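Local coordinates for IRMA (Escherichia coli CFT073, PDB 5EK5), which is a secreted virulence-associated protein with a fibronectin-like fold that probably mimics an interleukin receptor, its precise function being unknown, at residues Ala25-Leu30 / Thr74-Leu79; Gly40-Thr45 / Met61-Phe66; Ile93-Glu98 / Leu106-Phe111. All blocks are in the same frame, centred on the assembly; numbering follows the deposited sequence.

Contact 1. Residues Ala25-Leu30 / Thr74-Leu79; sequences AYQFRL and TTDAFL
Six backbone hydrogen bonds tie Tyr26, Phe28 and Leu30 to Leu79, Ala77 and Thr75, an antiparallel pairing of two strands. The bond from Phe28 N to Ala77 O, 2.7 Å, is almost straight. Gln27 with Phe78 and Arg29 with Asp76 form the non-hydrogen-bonded pairs in between; there CA-H groups lean on the carbonyl oxygens, as where Asp76 CA lies 3.3 Å from Phe28 O.

The polar and aromatic contacts lie on the face that carries Gln27, Arg29, Asp76 and Phe78. Gln27 is extended, CG anti to the backbone N (chi1 -179°), and runs side by side with Phe78 in the same direction, so that CB, CG and CD all pass the CE2 corner of the ring, CG at 3.5 Å. Its amide plane is turned 38° from the ring. Beyond the ring, Gln27 NE2 comes 3.5 Å from Asp76 OD2. Asp76 OD1 turns the other way, lying 3.4 Å from Arg29 CB and in the plane of the guanidinium at its edge. The salt bridge from Arg29 NE to this OD1 is long, 3.8 Å, and should be correspondingly weak.

Apolar contact dominates the other face, where the edge of the Phe28 ring, at CE1, meets Leu79 CB at 3.9 Å and Leu30 CB lies near Thr75 CG2.

The pair forms one side of a four-stranded sheet in this fibronectin-type fold: strand 74-82 is outermost within the chain, and strand 23-31 continues to strand 9-19 through backbone bonds of Ala25, Gln27 and Arg29. Phe28 and Ala77 pack on Met61 of the opposing sheet, while Tyr26 and Phe28 also meet Leu119 and Ile121 of the second subunit.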
loop_
_atom_site.group_PDB
_atom_site.type_symbol
_atom_site.label_atom_id
_atom_site.label_comp_id
_atom_site.label_asym_id
_atom_site.label_seq_id
_atom_site.Cartn_x
_atom_site.Cartn_y
_atom_site.Cartn_z
ATOM N N ALA B 25 -0.460 -16.386 7.533
ATOM C CA ALA B 25 -1.464 -15.997 6.558
ATOM C C ALA B 25 -1.110 -14.629 6.003
ATOM O O ALA B 25 -1.194 -13.624 6.710
ATOM C CB ALA B 25 -2.850 -15.987 7.183
ATOM N N TYR B 26 -0.696 -14.592 4.745
ATOM C CA TYR B 26 -0.387 -13.325 4.104
ATOM C C TYR B 26 -1.635 -12.754 3.449
ATOM O O TYR B 26 -2.230 -13.374 2.568
ATOM C CB TYR B 26 0.742 -13.494 3.086
ATOM C CG TYR B 26 1.975 -14.141 3.681
ATOM C CD1 TYR B 26 2.910 -13.389 4.380
ATOM C CD2 TYR B 26 2.199 -15.505 3.546
ATOM C CE1 TYR B 26 4.034 -13.973 4.928
ATOM C CE2 TYR B 26 3.322 -16.101 4.092
ATOM C CZ TYR B 26 4.236 -15.329 4.781
ATOM O OH TYR B 26 5.354 -15.914 5.327
ATOM N N GLN B 27 -2.024 -11.565 3.893
ATOM C CA GLN B 27 -3.242 -10.931 3.419
ATOM C C GLN B 27 -2.953 -10.024 2.233
ATOM O O GLN B 27 -2.066 -9.167 2.294
ATOM C CB GLN B 27 -3.889 -10.128 4.549
ATOM C CG GLN B 27 -5.187 -9.428 4.175
ATOM C CD GLN B 27 -5.802 -8.703 5.355
ATOM O OE1 GLN B 27 -5.340 -8.841 6.487
ATOM N NE2 GLN B 27 -6.846 -7.925 5.098
ATOM N N PHE B 28 -3.706 -10.213 1.156
ATOM C CA PHE B 28 -3.544 -9.367 -0.011
ATOM C C PHE B 28 -4.839 -8.608 -0.265
ATOM O O PHE B 28 -5.936 -9.179 -0.236
ATOM C CB PHE B 28 -3.153 -10.195 -1.235
ATOM C CG PHE B 28 -1.799 -10.844 -1.122
ATOM C CD1 PHE B 28 -1.641 -12.043 -0.451
ATOM C CD2 PHE B 28 -0.681 -10.242 -1.680
ATOM C CE1 PHE B 28 -0.397 -12.635 -0.342
ATOM C CE2 PHE B 28 0.566 -10.830 -1.574
ATOM C CZ PHE B 28 0.706 -12.028 -0.904
ATOM N N ARG B 29 -4.709 -7.311 -0.506
ATOM C CA ARG B 29 -5.841 -6.507 -0.933
ATOM C C ARG B 29 -5.827 -6.345 -2.445
ATOM O O ARG B 29 -4.810 -5.955 -3.029
ATOM C CB ARG B 29 -5.849 -5.146 -0.253
ATOM C CG ARG B 29 -7.053 -4.296 -0.639
ATOM C CD ARG B 29 -7.017 -2.974 0.078
ATOM N NE ARG B 29 -7.148 -3.153 1.521
ATOM C CZ ARG B 29 -7.058 -2.167 2.411
ATOM N NH1 ARG B 29 -6.836 -0.924 2.013
ATOM N NH2 ARG B 29 -7.193 -2.425 3.704
ATOM N N LEU B 30 -6.955 -6.651 -3.075
ATOM C CA LEU B 30 -7.085 -6.464 -4.511
ATOM C C LEU B 30 -8.041 -5.307 -4.748
ATOM O O LEU B 30 -9.068 -5.200 -4.090
ATOM C CB LEU B 30 -7.589 -7.740 -5.195
ATOM C CG LEU B 30 -6.596 -8.882 -5.457
ATOM C CD1 LEU B 30 -6.111 -9.494 -4.151
ATOM C CD2 LEU B 30 -7.202 -9.954 -6.350
ATOM N N THR B 74 -12.681 -3.050 -3.586
ATOM C CA THR B 74 -11.628 -3.897 -3.058
ATOM C C THR B 74 -12.168 -5.192 -2.457
ATOM O O THR B 74 -13.333 -5.275 -2.062
ATOM C CB THR B 74 -10.800 -3.158 -1.971
ATOM O OG1 THR B 74 -11.565 -3.084 -0.762
ATOM C CG2 THR B 74 -10.425 -1.742 -2.421
ATOM N N THR B 75 -11.293 -6.193 -2.395
ATOM C CA THR B 75 -11.559 -7.431 -1.686
ATOM C C THR B 75 -10.239 -7.964 -1.127
ATOM O O THR B 75 -9.161 -7.653 -1.641
ATOM C CB THR B 75 -12.221 -8.486 -2.591
ATOM O OG1 THR B 75 -12.677 -9.579 -1.788
ATOM C CG2 THR B 75 -11.247 -9.002 -3.637
ATOM N N ASP B 76 -10.327 -8.755 -0.066
ATOM C CA ASP B 76 -9.134 -9.271 0.594
ATOM C C ASP B 76 -9.002 -10.785 0.446
ATOM O O ASP B 76 -9.969 -11.523 0.628
ATOM C CB ASP B 76 -9.147 -8.884 2.070
ATOM C CG ASP B 76 -8.996 -7.390 2.277
ATOM O OD1 ASP B 76 -8.266 -6.748 1.491
ATOM O OD2 ASP B 76 -9.626 -6.854 3.212
ATOM N N ALA B 77 -7.800 -11.235 0.098
ATOM C CA ALA B 77 -7.514 -12.658 -0.054
ATOM C C ALA B 77 -6.360 -13.069 0.852
ATOM O O ALA B 77 -5.523 -12.242 1.218
ATOM C CB ALA B 77 -7.194 -12.983 -1.494
ATOM N N PHE B 78 -6.306 -14.349 1.203
ATOM C CA PHE B 78 -5.279 -14.825 2.119
ATOM C C PHE B 78 -4.478 -15.986 1.545
ATOM O O PHE B 78 -5.031 -16.916 0.958
ATOM C CB PHE B 78 -5.918 -15.221 3.449
ATOM C CG PHE B 78 -6.513 -14.061 4.185
ATOM C CD1 PHE B 78 -7.810 -13.650 3.924
ATOM C CD2 PHE B 78 -5.769 -13.360 5.117
ATOM C CE1 PHE B 78 -8.359 -12.572 4.589
ATOM C CE2 PHE B 78 -6.314 -12.285 5.791
ATOM C CZ PHE B 78 -7.610 -11.887 5.521
ATOM N N LEU B 79 -3.165 -15.913 1.725
ATOM C CA LEU B 79 -2.257 -16.963 1.290
ATOM C C LEU B 79 -1.650 -17.671 2.497
ATOM O O LEU B 79 -0.918 -17.062 3.279
ATOM C CB LEU B 79 -1.161 -16.379 0.399
ATOM C CG LEU B 79 -0.133 -17.360 -0.150
ATOM C CD1 LEU B 79 -0.858 -18.497 -0.828
ATOM C CD2 LEU B 79 0.778 -16.657 -1.131
#

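Contact 2. Residues Gly40-Thr45 / Met61-Phe66; sequences GPLTIT and METEAF
Leu42 and Thr63 interlock at close range: Thr63 OG1 projects against Leu42 CB, 3.2 Å away, in the space between its own backbone N and carbonyl carbon (chi1 77°). From there it also accepts a bent hydrogen bond from Leu42 N, which makes a second, weak one to Thr63 O. One step along, Ile44 and Met61 lie side by side and point the same way. The Met61 chain bends at chi3 (70°), and its CE methyl meets Ile44 CD1 at 4.0 Å; the same CD1 approaches Thr63 CG2.

These are the two arms of the beta hairpin 42-49/55-63, an edge of the second sheet of the fibronectin-type fold, with Ile44 bonded through both its N and O to Met61. Leu42, Ile44, Met61 and Thr63 face inward, and Leu30 and Ala77 of the other sheet pack against this side.

On the reverse face Glu62 bends at chi2 and lies alongside Thr43; its OE1 is modelled so close to Thr43 OG1 that the detail of their bond is doubtful. Ala65 CB rests against Pro41 CD, at 3.7 Å, and Gly40 CA, at 3.8 Å, while Leu42 CD1 lies beside the edge of the Phe66 ring, near CE1.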
loop_
_atom_site.group_PDB
_atom_site.type_symbol
_atom_site.label_atom_id
_atom_site.label_comp_id
_atom_site.label_asym_id
_atom_site.label_seq_id
_atom_site.Cartn_x
_atom_site.Cartn_y
_atom_site.Cartn_z
ATOM N N GLY B 40 -15.272 -12.080 -11.369
ATOM C CA GLY B 40 -15.763 -13.257 -10.683
ATOM C C GLY B 40 -14.682 -13.770 -9.751
ATOM O O GLY B 40 -13.577 -13.225 -9.732
ATOM N N PRO B 41 -14.995 -14.816 -8.971
ATOM C CA PRO B 41 -14.026 -15.498 -8.103
ATOM C C PRO B 41 -12.704 -15.798 -8.813
ATOM O O PRO B 41 -12.710 -16.375 -9.899
ATOM C CB PRO B 41 -14.749 -16.792 -7.725
ATOM C CG PRO B 41 -16.196 -16.438 -7.786
ATOM C CD PRO B 41 -16.347 -15.395 -8.858
ATOM N N LEU B 42 -11.588 -15.403 -8.204
ATOM C CA LEU B 42 -10.272 -15.631 -8.795
ATOM C C LEU B 42 -9.466 -16.721 -8.101
ATOM O O LEU B 42 -9.542 -16.890 -6.884
ATOM C CB LEU B 42 -9.458 -14.334 -8.804
ATOM C CG LEU B 42 -10.052 -13.158 -9.580
ATOM C CD1 LEU B 42 -9.161 -11.934 -9.459
ATOM C CD2 LEU B 42 -10.235 -13.539 -11.037
ATOM N N THR B 43 -8.683 -17.455 -8.886
ATOM C CA THR B 43 -7.713 -18.394 -8.336
ATOM C C THR B 43 -6.304 -17.988 -8.742
ATOM O O THR B 43 -5.950 -18.044 -9.921
ATOM C CB THR B 43 -7.974 -19.833 -8.808
ATOM O OG1 THR B 43 -9.255 -20.265 -8.336
ATOM C CG2 THR B 43 -6.903 -20.768 -8.276
ATOM N N ILE B 44 -5.496 -17.589 -7.767
ATOM C CA ILE B 44 -4.173 -17.061 -8.066
ATOM C C ILE B 44 -3.068 -17.944 -7.494
ATOM O O ILE B 44 -3.064 -18.255 -6.305
ATOM C CB ILE B 44 -4.018 -15.629 -7.526
ATOM C CG1 ILE B 44 -5.168 -14.750 -8.031
ATOM C CG2 ILE B 44 -2.672 -15.051 -7.925
ATOM C CD1 ILE B 44 -5.164 -13.344 -7.480
ATOM N N THR B 45 -2.139 -18.350 -8.356
ATOM C CA THR B 45 -1.013 -19.182 -7.946
ATOM C C THR B 45 0.265 -18.361 -7.780
ATOM O O THR B 45 0.724 -17.718 -8.726
ATOM C CB THR B 45 -0.760 -20.312 -8.956
ATOM O OG1 THR B 45 -1.954 -21.092 -9.108
ATOM C CG2 THR B 45 0.362 -21.207 -8.472
ATOM N N MET B 61 -4.130 -18.972 -4.118
ATOM C CA MET B 61 -4.932 -18.033 -3.347
ATOM C C MET B 61 -6.285 -17.802 -4.020
ATOM O O MET B 61 -6.352 -17.601 -5.231
ATOM C CB MET B 61 -4.169 -16.718 -3.181
ATOM C CG MET B 61 -4.869 -15.664 -2.353
ATOM S SD MET B 61 -3.806 -14.231 -2.075
ATOM C CE MET B 61 -3.730 -13.520 -3.718
ATOM N N GLU B 62 -7.358 -17.840 -3.232
ATOM C CA GLU B 62 -8.710 -17.653 -3.758
ATOM C C GLU B 62 -9.339 -16.343 -3.300
ATOM O O GLU B 62 -9.203 -15.942 -2.143
ATOM C CB GLU B 62 -9.607 -18.822 -3.335
ATOM C CG GLU B 62 -9.112 -20.183 -3.802
ATOM C CD GLU B 62 -9.544 -20.505 -5.221
ATOM O OE1 GLU B 62 -9.489 -19.602 -6.080
ATOM O OE2 GLU B 62 -9.924 -21.666 -5.482
ATOM N N THR B 63 -10.036 -15.680 -4.219
ATOM C CA THR B 63 -10.708 -14.428 -3.896
ATOM C C THR B 63 -12.200 -14.522 -4.194
ATOM O O THR B 63 -12.615 -15.301 -5.045
ATOM C CB THR B 63 -10.135 -13.237 -4.695
ATOM O OG1 THR B 63 -10.625 -13.271 -6.042
ATOM C CG2 THR B 63 -8.613 -13.256 -4.706
ATOM N N GLU B 64 -12.999 -13.706 -3.514
ATOM C CA GLU B 64 -14.407 -13.564 -3.861
ATOM C C GLU B 64 -14.574 -12.668 -5.076
ATOM O O GLU B 64 -13.642 -11.980 -5.494
ATOM C CB GLU B 64 -15.226 -12.993 -2.703
ATOM C CG GLU B 64 -15.466 -13.934 -1.541
ATOM C CD GLU B 64 -16.283 -13.279 -0.445
ATOM O OE1 GLU B 64 -15.726 -12.424 0.276
ATOM O OE2 GLU B 64 -17.483 -13.605 -0.322
ATOM N N ALA B 65 -15.772 -12.685 -5.644
ATOM C CA ALA B 65 -16.111 -11.781 -6.726
ATOM C C ALA B 65 -16.207 -10.371 -6.143
ATOM O O ALA B 65 -16.660 -10.192 -5.013
ATOM C CB ALA B 65 -17.433 -12.206 -7.397
ATOM N N PHE B 66 -15.776 -9.377 -6.914
ATOM C CA PHE B 66 -15.728 -7.985 -6.463
ATOM C C PHE B 66 -15.616 -7.009 -7.641
ATOM O O PHE B 66 -15.381 -7.425 -8.786
ATOM C CB PHE B 66 -14.545 -7.791 -5.509
ATOM C CG PHE B 66 -13.210 -7.743 -6.204
ATOM C CD1 PHE B 66 -12.664 -8.886 -6.777
ATOM C CD2 PHE B 66 -12.498 -6.557 -6.270
ATOM C CE1 PHE B 66 -11.440 -8.836 -7.422
ATOM C CE2 PHE B 66 -11.282 -6.499 -6.907
ATOM C CZ PHE B 66 -10.749 -7.638 -7.486
#

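Contact 3. Residues Ile93-Glu98 / Leu106-Phe111; sequences IKATEE and LPLSVF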
loop_
_atom_site.group_PDB
_atom_site.type_symbol
_atom_site.label_atom_id
_atom_site.label_comp_id
_atom_site.label_asym_id
_atom_site.label_seq_id
_atom_site.Cartn_x
_atom_site.Cartn_y
_atom_site.Cartn_z
ATOM N N ILE B 93 2.233 -16.338 -10.973
ATOM C CA ILE B 93 2.599 -17.090 -12.166
ATOM C C ILE B 93 1.391 -17.600 -12.943
ATOM O O ILE B 93 1.519 -17.992 -14.103
ATOM C CB ILE B 93 3.491 -18.294 -11.813
ATOM C CG1 ILE B 93 2.730 -19.272 -10.917
ATOM C CG2 ILE B 93 4.771 -17.833 -11.133
ATOM C CD1 ILE B 93 3.461 -20.576 -10.673
ATOM N N LYS B 94 0.222 -17.593 -12.309
ATOM C CA LYS B 94 -1.000 -18.020 -12.984
ATOM C C LYS B 94 -2.239 -17.455 -12.294
ATOM O O LYS B 94 -2.232 -17.224 -11.086
ATOM C CB LYS B 94 -1.057 -19.547 -13.046
ATOM C CG LYS B 94 -1.169 -20.082 -14.463
ATOM C CD LYS B 94 -0.655 -21.512 -14.562
ATOM C CE LYS B 94 0.866 -21.525 -14.694
ATOM N NZ LYS B 94 1.379 -22.575 -15.619
ATOM N N ALA B 95 -3.298 -17.230 -13.068
ATOM C CA ALA B 95 -4.554 -16.733 -12.510
ATOM C C ALA B 95 -5.785 -17.247 -13.259
ATOM O O ALA B 95 -5.811 -17.281 -14.490
ATOM C CB ALA B 95 -4.550 -15.212 -12.496
ATOM N N THR B 96 -6.809 -17.630 -12.499
ATOM C CA THR B 96 -8.029 -18.203 -13.060
ATOM C C THR B 96 -9.262 -17.470 -12.539
ATOM O O THR B 96 -9.339 -17.142 -11.356
ATOM C CB THR B 96 -8.141 -19.707 -12.724
ATOM O OG1 THR B 96 -7.074 -20.421 -13.359
ATOM C CG2 THR B 96 -9.475 -20.278 -13.189
ATOM N N GLU B 97 -10.228 -17.221 -13.419
ATOM C CA GLU B 97 -11.422 -16.473 -13.040
ATOM C C GLU B 97 -12.687 -17.311 -13.148
ATOM O O GLU B 97 -12.968 -17.897 -14.191
ATOM C CB GLU B 97 -11.561 -15.223 -13.911
ATOM C CG GLU B 97 -12.794 -14.385 -13.614
ATOM C CD GLU B 97 -12.939 -13.214 -14.567
ATOM O OE1 GLU B 97 -12.338 -13.257 -15.660
ATOM O OE2 GLU B 97 -13.653 -12.249 -14.224
ATOM N N GLU B 98 -13.454 -17.384 -12.067
ATOM C CA GLU B 98 -14.749 -18.037 -12.154
ATOM C C GLU B 98 -15.807 -17.049 -12.617
ATOM O O GLU B 98 -16.237 -16.167 -11.867
ATOM N N LEU B 106 -7.085 -15.949 -16.651
ATOM C CA LEU B 106 -6.969 -14.502 -16.515
ATOM C C LEU B 106 -5.576 -14.006 -16.894
ATOM O O LEU B 106 -4.580 -14.459 -16.330
ATOM C CB LEU B 106 -7.304 -14.079 -15.085
ATOM C CG LEU B 106 -7.263 -12.580 -14.803
ATOM C CD1 LEU B 106 -8.440 -11.889 -15.463
ATOM C CD2 LEU B 106 -7.254 -12.329 -13.305
ATOM N N PRO B 107 -5.507 -13.081 -17.867
ATOM C CA PRO B 107 -4.252 -12.457 -18.302
ATOM C C PRO B 107 -3.524 -11.775 -17.149
ATOM O O PRO B 107 -4.140 -11.022 -16.395
ATOM C CB PRO B 107 -4.711 -11.429 -19.340
ATOM C CG PRO B 107 -6.019 -11.944 -19.826
ATOM C CD PRO B 107 -6.661 -12.590 -18.638
ATOM N N LEU B 108 -2.228 -12.037 -17.019
ATOM C CA LEU B 108 -1.454 -11.526 -15.895
ATOM C C LEU B 108 -1.187 -10.027 -16.025
ATOM O O LEU B 108 -0.804 -9.372 -15.055
ATOM C CB LEU B 108 -0.133 -12.288 -15.770
ATOM C CG LEU B 108 -0.238 -13.798 -15.531
ATOM C CD1 LEU B 108 1.092 -14.366 -15.065
ATOM C CD2 LEU B 108 -1.341 -14.122 -14.532
ATOM N N SER B 109 -1.392 -9.488 -17.224
ATOM C CA SER B 109 -1.184 -8.063 -17.476
ATOM C C SER B 109 -2.193 -7.197 -16.727
ATOM O O SER B 109 -1.963 -6.007 -16.508
ATOM C CB SER B 109 -1.257 -7.772 -18.976
ATOM O OG SER B 109 -2.472 -8.246 -19.531
ATOM N N VAL B 110 -3.309 -7.805 -16.337
ATOM C CA VAL B 110 -4.351 -7.121 -15.581
ATOM C C VAL B 110 -3.822 -6.610 -14.240
ATOM O O VAL B 110 -4.211 -5.539 -13.768
ATOM C CB VAL B 110 -5.558 -8.061 -15.339
ATOM C CG1 VAL B 110 -6.489 -7.503 -14.269
ATOM C CG2 VAL B 110 -6.315 -8.294 -16.631
ATOM N N PHE B 111 -2.901 -7.366 -13.650
ATOM C CA PHE B 111 -2.385 -7.047 -12.322
ATOM C C PHE B 111 -1.460 -5.836 -12.290
ATOM O O PHE B 111 -0.637 -5.634 -13.182
ATOM C CB PHE B 111 -1.655 -8.255 -11.733
ATOM C CG PHE B 111 -2.570 -9.363 -11.305
ATOM C CD1 PHE B 111 -3.364 -9.222 -10.178
ATOM C CD2 PHE B 111 -2.632 -10.548 -12.020
ATOM C CE1 PHE B 111 -4.210 -10.240 -9.777
ATOM C CE2 PHE B 111 -3.475 -11.571 -11.623
ATOM C CZ PHE B 111 -4.264 -11.417 -10.502
HETATM O O HOH W 1 -2.936 -17.131 -15.821
#
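Leu106 sets its CG anti to the backbone N (chi1 -178°), whereas Leu108 turns its CG beside the backbone N (chi1 -60°), and a branch of each reaches the small side chain of Ala95. Leu106 CD2 and Leu108 CD2 each come 4.0 Å from Ala95 CB. Phe111 closes on the same methyl with the edge of its ring: Ala95 CB lies in the ring plane, 3.9 Å from CE2. One methyl thus touches three larger apolar side chains. The other branch of Leu108, CD1, rests on the carbonyl of Ile93.

The direct polar tie is a single backbone bond from Leu106 N to Ala95 O, 2.8 Å long. It is fairly straight at the hydrogen, but the donor stands above the carbonyl plane, 38° out of it. This bond continues the pairing of strands 89-99 and 102-105. A water takes the place of the direct return bond, accepting from Ala95 N at 2.8 Å and donating to Leu106 O at 3.2 Å.

Glu97 is extended, and its OE1 only grazes Leu106 CD1, at 4.1 Å. Its carboxylate is engaged beyond this contact, OE2 with Arg7 in a salt bridge and with the backbone N of Gly40.

The loop 106-110, with its short 3-10 turn, carries the chain from edge strand 102-105 of one sheet to strand 111-113 of the other, crossing at the edge of the sandwich. Strand 89-99 is flanked in its sheet by strand 42-49, whose Ile44 touches Phe111; Ile9 and Ile11 of strand 9-19 meet the same ring, and Val123 of the second subunit packs on Leu108 and Phe111.

All three contacts are partly buried; contact 1 lies nearest the centre of the chain (about 5 Å between centres), contact 3 furthest (about 11 Å). Contacts 1 and 2 are pairings of antiparallel strands in opposite sheets and meet in the interior, Phe28 CD1 lying 3.5 Å from Met61 SD. Each has a mainly apolar inner face and a more polar outer one, though Phe78 stands on the outer face of contact 1. In contact 3 a strand meets a loop through side chains, one direct backbone bond and a water. Its strand 93-98 lies beside 40-45 in the sheet of contact 2. Contacts 1 and 3 both reach the second subunit; no other chain of the assembly touches contact 2.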